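Local coordinates for protein sensor histidine kinase CusS (Escherichia coli, PDB 5KU5) that senses periplasmic copper and silver ions and responds by activating the response regulator CusR through phosphorylation, at residues H108-M113 with S135-L140. Sequence-based numbering, arbitrary orientation.
Sequences HSNWRM and SIDFHL. With AG (silver ion), chain F; AG (silver ion), chain E.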
ATOM      1  N   HIS A 108       8.336  -1.140 -14.224  1.00 29.03           N
ATOM      2  CA  HIS A 108       7.060  -1.831 -13.967  1.00 27.81           C
ATOM      3  C   HIS A 108       6.370  -2.293 -15.256  1.00 27.34           C
ATOM      4  O   HIS A 108       5.671  -1.512 -15.902  1.00 27.22           O
ATOM      5  CB  HIS A 108       6.112  -0.935 -13.153  1.00 26.83           C
ATOM      6  CG  HIS A 108       6.484  -0.806 -11.706  1.00 26.22           C
ATOM      7  ND1 HIS A 108       5.957   0.169 -10.892  1.00 25.53           N
ATOM      8  CD2 HIS A 108       7.334  -1.518 -10.928  1.00 25.57           C
ATOM      9  CE1 HIS A 108       6.453   0.051  -9.675  1.00 25.28           C
ATOM     10  NE2 HIS A 108       7.293  -0.967  -9.669  1.00 25.34           N
ATOM     11  N   SER A 109       6.583  -3.556 -15.626  1.00 26.75           N
ATOM     12  CA  SER A 109       5.891  -4.176 -16.764  1.00 26.51           C
ATOM     13  C   SER A 109       5.327  -5.590 -16.517  1.00 25.79           C
ATOM     14  O   SER A 109       4.954  -6.270 -17.474  1.00 26.23           O
ATOM     15  CB  SER A 109       6.817  -4.176 -17.986  1.00 26.67           C
ATOM     16  OG  SER A 109       7.933  -5.020 -17.785  1.00 27.18           O
ATOM     17  N   ASN A 110       5.237  -6.022 -15.258  1.00 25.19           N
ATOM     18  CA  ASN A 110       4.717  -7.359 -14.915  1.00 24.93           C
ATOM     19  C   ASN A 110       3.727  -7.273 -13.769  1.00 24.32           C
ATOM     20  O   ASN A 110       3.991  -6.592 -12.779  1.00 24.67           O
ATOM     21  CB  ASN A 110       5.853  -8.304 -14.536  1.00 24.97           C
ATOM     22  CG  ASN A 110       6.801  -8.557 -15.685  1.00 24.90           C
ATOM     23  OD1 ASN A 110       6.501  -9.327 -16.596  1.00 25.32           O
ATOM     24  ND2 ASN A 110       7.952  -7.901 -15.651  1.00 24.80           N
ATOM     25  N   TRP A 111       2.599  -7.976 -13.895  1.00 23.82           N
ATOM     26  CA  TRP A 111       1.442  -7.744 -13.023  1.00 23.49           C
ATOM     27  C   TRP A 111       0.742  -9.026 -12.576  1.00 23.83           C
ATOM     28  O   TRP A 111       0.679 -10.006 -13.323  1.00 23.63           O
ATOM     29  CB  TRP A 111       0.421  -6.838 -13.732  1.00 23.15           C
ATOM     30  CG  TRP A 111       1.043  -5.661 -14.409  1.00 22.84           C
ATOM     31  CD1 TRP A 111       1.527  -5.616 -15.682  1.00 22.88           C
ATOM     32  CD2 TRP A 111       1.284  -4.370 -13.840  1.00 22.98           C
ATOM     33  NE1 TRP A 111       2.045  -4.373 -15.947  1.00 23.37           N
ATOM     34  CE2 TRP A 111       1.913  -3.589 -14.832  1.00 23.00           C
ATOM     35  CE3 TRP A 111       1.023  -3.796 -12.588  1.00 22.86           C
ATOM     36  CZ2 TRP A 111       2.288  -2.257 -14.614  1.00 22.94           C
ATOM     37  CZ3 TRP A 111       1.394  -2.470 -12.367  1.00 22.82           C
ATOM     38  CH2 TRP A 111       2.021  -1.715 -13.380  1.00 23.01           C
ATOM     39  N   ARG A 112       0.230  -8.998 -11.344  1.00 23.85           N
ATOM     40  CA  ARG A 112      -0.777  -9.950 -10.880  1.00 23.86           C
ATOM     41  C   ARG A 112      -2.112  -9.240 -11.001  1.00 24.11           C
ATOM     42  O   ARG A 112      -2.278  -8.145 -10.444  1.00 23.36           O
ATOM     43  CB  ARG A 112      -0.538 -10.390  -9.432  1.00 24.17           C
ATOM     44  CG  ARG A 112       0.167 -11.726  -9.329  1.00 24.43           C
ATOM     45  CD  ARG A 112       0.250 -12.258  -7.907  1.00 24.66           C
ATOM     46  NE  ARG A 112       0.969 -13.531  -7.929  1.00 24.95           N
ATOM     47  CZ  ARG A 112       2.291 -13.688  -7.852  1.00 25.03           C
ATOM     48  NH1 ARG A 112       3.118 -12.656  -7.678  1.00 25.32           N
ATOM     49  NH2 ARG A 112       2.795 -14.915  -7.927  1.00 25.50           N
ATOM     50  N   MET A 113      -3.051  -9.865 -11.718  1.00 24.12           N
ATOM     51  CA  MET A 113      -4.344  -9.253 -12.026  0.50 23.94           C
ATOM     52  C   MET A 113      -5.503 -10.072 -11.469  1.00 24.47           C
ATOM     53  O   MET A 113      -5.486 -11.302 -11.527  1.00 24.38           O
ATOM     54  CB  MET A 113      -4.508  -9.092 -13.543  0.50 23.41           C
ATOM     55  CG  MET A 113      -5.779  -8.365 -13.971  0.50 22.89           C
ATOM     56  SD  MET A 113      -7.208  -9.446 -14.214  0.50 22.26           S
ATOM     57  CE  MET A 113      -6.738 -10.299 -15.717  0.50 22.30           C
ATOM     58  N   SER A 135       1.895  -4.511  -9.435  1.00 21.72           N
ATOM     59  CA  SER A 135       3.239  -4.767  -9.958  1.00 21.75           C
ATOM     60  C   SER A 135       3.947  -5.894  -9.209  1.00 21.66           C
ATOM     61  O   SER A 135       3.985  -5.897  -7.978  1.00 21.21           O
ATOM     62  CB  SER A 135       4.105  -3.508  -9.888  1.00 21.82           C
ATOM     63  OG  SER A 135       5.450  -3.808 -10.231  1.00 22.13           O
ATOM     64  N   ILE A 136       4.515  -6.831  -9.964  1.00 22.19           N
ATOM     65  CA  ILE A 136       5.271  -7.954  -9.399  1.00 22.60           C
ATOM     66  C   ILE A 136       6.737  -7.962  -9.846  1.00 22.80           C
ATOM     67  O   ILE A 136       7.435  -8.954  -9.654  1.00 23.07           O
ATOM     68  CB  ILE A 136       4.595  -9.313  -9.724  1.00 22.83           C
ATOM     69  CG1 ILE A 136       4.651  -9.648 -11.221  1.00 23.18           C
ATOM     70  CG2 ILE A 136       3.150  -9.295  -9.255  1.00 22.91           C
ATOM     71  CD1 ILE A 136       4.175 -11.049 -11.554  1.00 23.41           C
ATOM     72  N   ASP A 137       7.211  -6.856 -10.416  1.00 23.21           N
ATOM     73  CA  ASP A 137       8.565  -6.804 -10.982  1.00 23.68           C
ATOM     74  C   ASP A 137       9.643  -7.027  -9.929  1.00 23.79           C
ATOM     75  O   ASP A 137      10.629  -7.716 -10.192  1.00 23.71           O
ATOM     76  CB  ASP A 137       8.814  -5.479 -11.702  1.00 23.83           C
ATOM     77  CG  ASP A 137       7.897  -5.285 -12.888  1.00 23.80           C
ATOM     78  OD1 ASP A 137       6.692  -5.038 -12.673  1.00 24.27           O
ATOM     79  OD2 ASP A 137       8.374  -5.371 -14.035  1.00 23.94           O
ATOM     80  N   PHE A 138       9.443  -6.466  -8.739  1.00 24.02           N
ATOM     81  CA  PHE A 138      10.385  -6.660  -7.635  1.00 24.43           C
ATOM     82  C   PHE A 138      10.467  -8.131  -7.203  1.00 24.57           C
ATOM     83  O   PHE A 138      11.550  -8.596  -6.857  1.00 24.86           O
ATOM     84  CB  PHE A 138      10.046  -5.743  -6.447  1.00 24.56           C
ATOM     85  CG  PHE A 138      11.191  -5.529  -5.493  1.00 25.20           C
ATOM     86  CD1 PHE A 138      12.421  -5.046  -5.946  1.00 25.77           C
ATOM     87  CD2 PHE A 138      11.042  -5.787  -4.132  1.00 25.39           C
ATOM     88  CE1 PHE A 138      13.477  -4.846  -5.067  1.00 26.05           C
ATOM     89  CE2 PHE A 138      12.093  -5.583  -3.249  1.00 25.53           C
ATOM     90  CZ  PHE A 138      13.311  -5.114  -3.716  1.00 25.91           C
ATOM     91  N   HIS A 139       9.346  -8.859  -7.250  1.00 25.01           N
ATOM     92  CA  HIS A 139       9.348 -10.324  -7.024  1.00 25.61           C
ATOM     93  C   HIS A 139      10.231 -11.041  -8.045  1.00 26.44           C
ATOM     94  O   HIS A 139      11.067 -11.867  -7.678  1.00 26.66           O
ATOM     95  CB  HIS A 139       7.937 -10.943  -7.101  1.00 25.19           C
ATOM     96  CG  HIS A 139       6.981 -10.441  -6.065  1.00 24.82           C
ATOM     97  ND1 HIS A 139       7.212 -10.575  -4.718  1.00 24.86           N
ATOM     98  CD2 HIS A 139       5.772  -9.840  -6.177  1.00 24.87           C
ATOM     99  CE1 HIS A 139       6.200 -10.066  -4.040  1.00 24.67           C
ATOM    100  NE2 HIS A 139       5.313  -9.612  -4.903  1.00 24.73           N
ATOM    101  N   LEU A 140      10.033 -10.710  -9.321  1.00 27.36           N
ATOM    102  CA  LEU A 140      10.742 -11.351 -10.428  1.00 27.76           C
ATOM    103  C   LEU A 140      12.230 -10.994 -10.461  1.00 29.11           C
ATOM    104  O   LEU A 140      13.056 -11.846 -10.789  1.00 29.17           O
ATOM    105  CB  LEU A 140      10.086 -10.996 -11.771  1.00 27.60           C
ATOM    106  CG  LEU A 140       8.613 -11.388 -11.957  1.00 27.61           C
ATOM    107  CD1 LEU A 140       8.104 -10.916 -13.311  1.00 27.56           C
ATOM    108  CD2 LEU A 140       8.404 -12.889 -11.801  1.00 27.67           C
TER
HETATM  109 AG    AG F 202       9.342 -10.145  -3.561  1.00 25.97          AG
HETATM  110 AG    AG E 201       4.304   1.812 -11.657  1.00 24.55          AG
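In this periplasmic sensor domain of PDC (PAS-like) fold, strand 111-122 begins where strand 125-135 passes into C-terminal helix 137-146: Trp111 faces Ser135 as an antiparallel non-hydrogen-bonded pair, and Ile136 N, at the helix N-cap, gives a nearly straight 2.9 Å hydrogen bond to Asn110 O. Asp137, in the first turn of that helix, then turns its side chain back toward residues 108-110. Its carboxylate grips the incoming chain with both oxygens: OD2 takes Ser109 N at 3.0 Å (N-H...O 173°) and, from well above the carboxylate plane, Asn110 ND2 at 3.0 Å, while OD1 receives Asn110 N at 3.1 Å on its syn lone pair. The amide and carboxylate are turned 49° apart, and Leu140 CD1 rests against Asn110 CG on the helix side. An alanine in place of Asp137 would lose all three of these bonds and would probably leave the 108-110 backbone, and with it His108, less firmly placed. With Ser135 OG anti to the backbone N (chi1 172°), the hydroxyl oxygen lies over one face of the His108 imidazole, off-centre toward its rim, 3.0 Å from His108 CD2. Ser135 CB makes a CH-pi contact 4.0 Å from the same ring's centroid. That ring binds silver through ND1 at 2.5 Å, in a site with Ser47 O and Met96 SD that also includes Met98. On the other side of the strand, Ile136 CG2 packs 3.7 Å from Arg112 NH1, whose guanidinium is salt-bridged to Asp80 and Asp10. His139 ND1 binds a second silver ion, shared with His5 of the second subunit, and its NE2 is hydrogen-bonded to Asp10. The loop leading into strand 111-122 and the first turn of helix 137-146 thus each carry a histidine to a separate silver ion. By bonding the backbone just after His108, Asp137 probably acts as an indirect, second-shell support of that ligand, and three donors on its buried carboxylate would probably stabilise the negative charge.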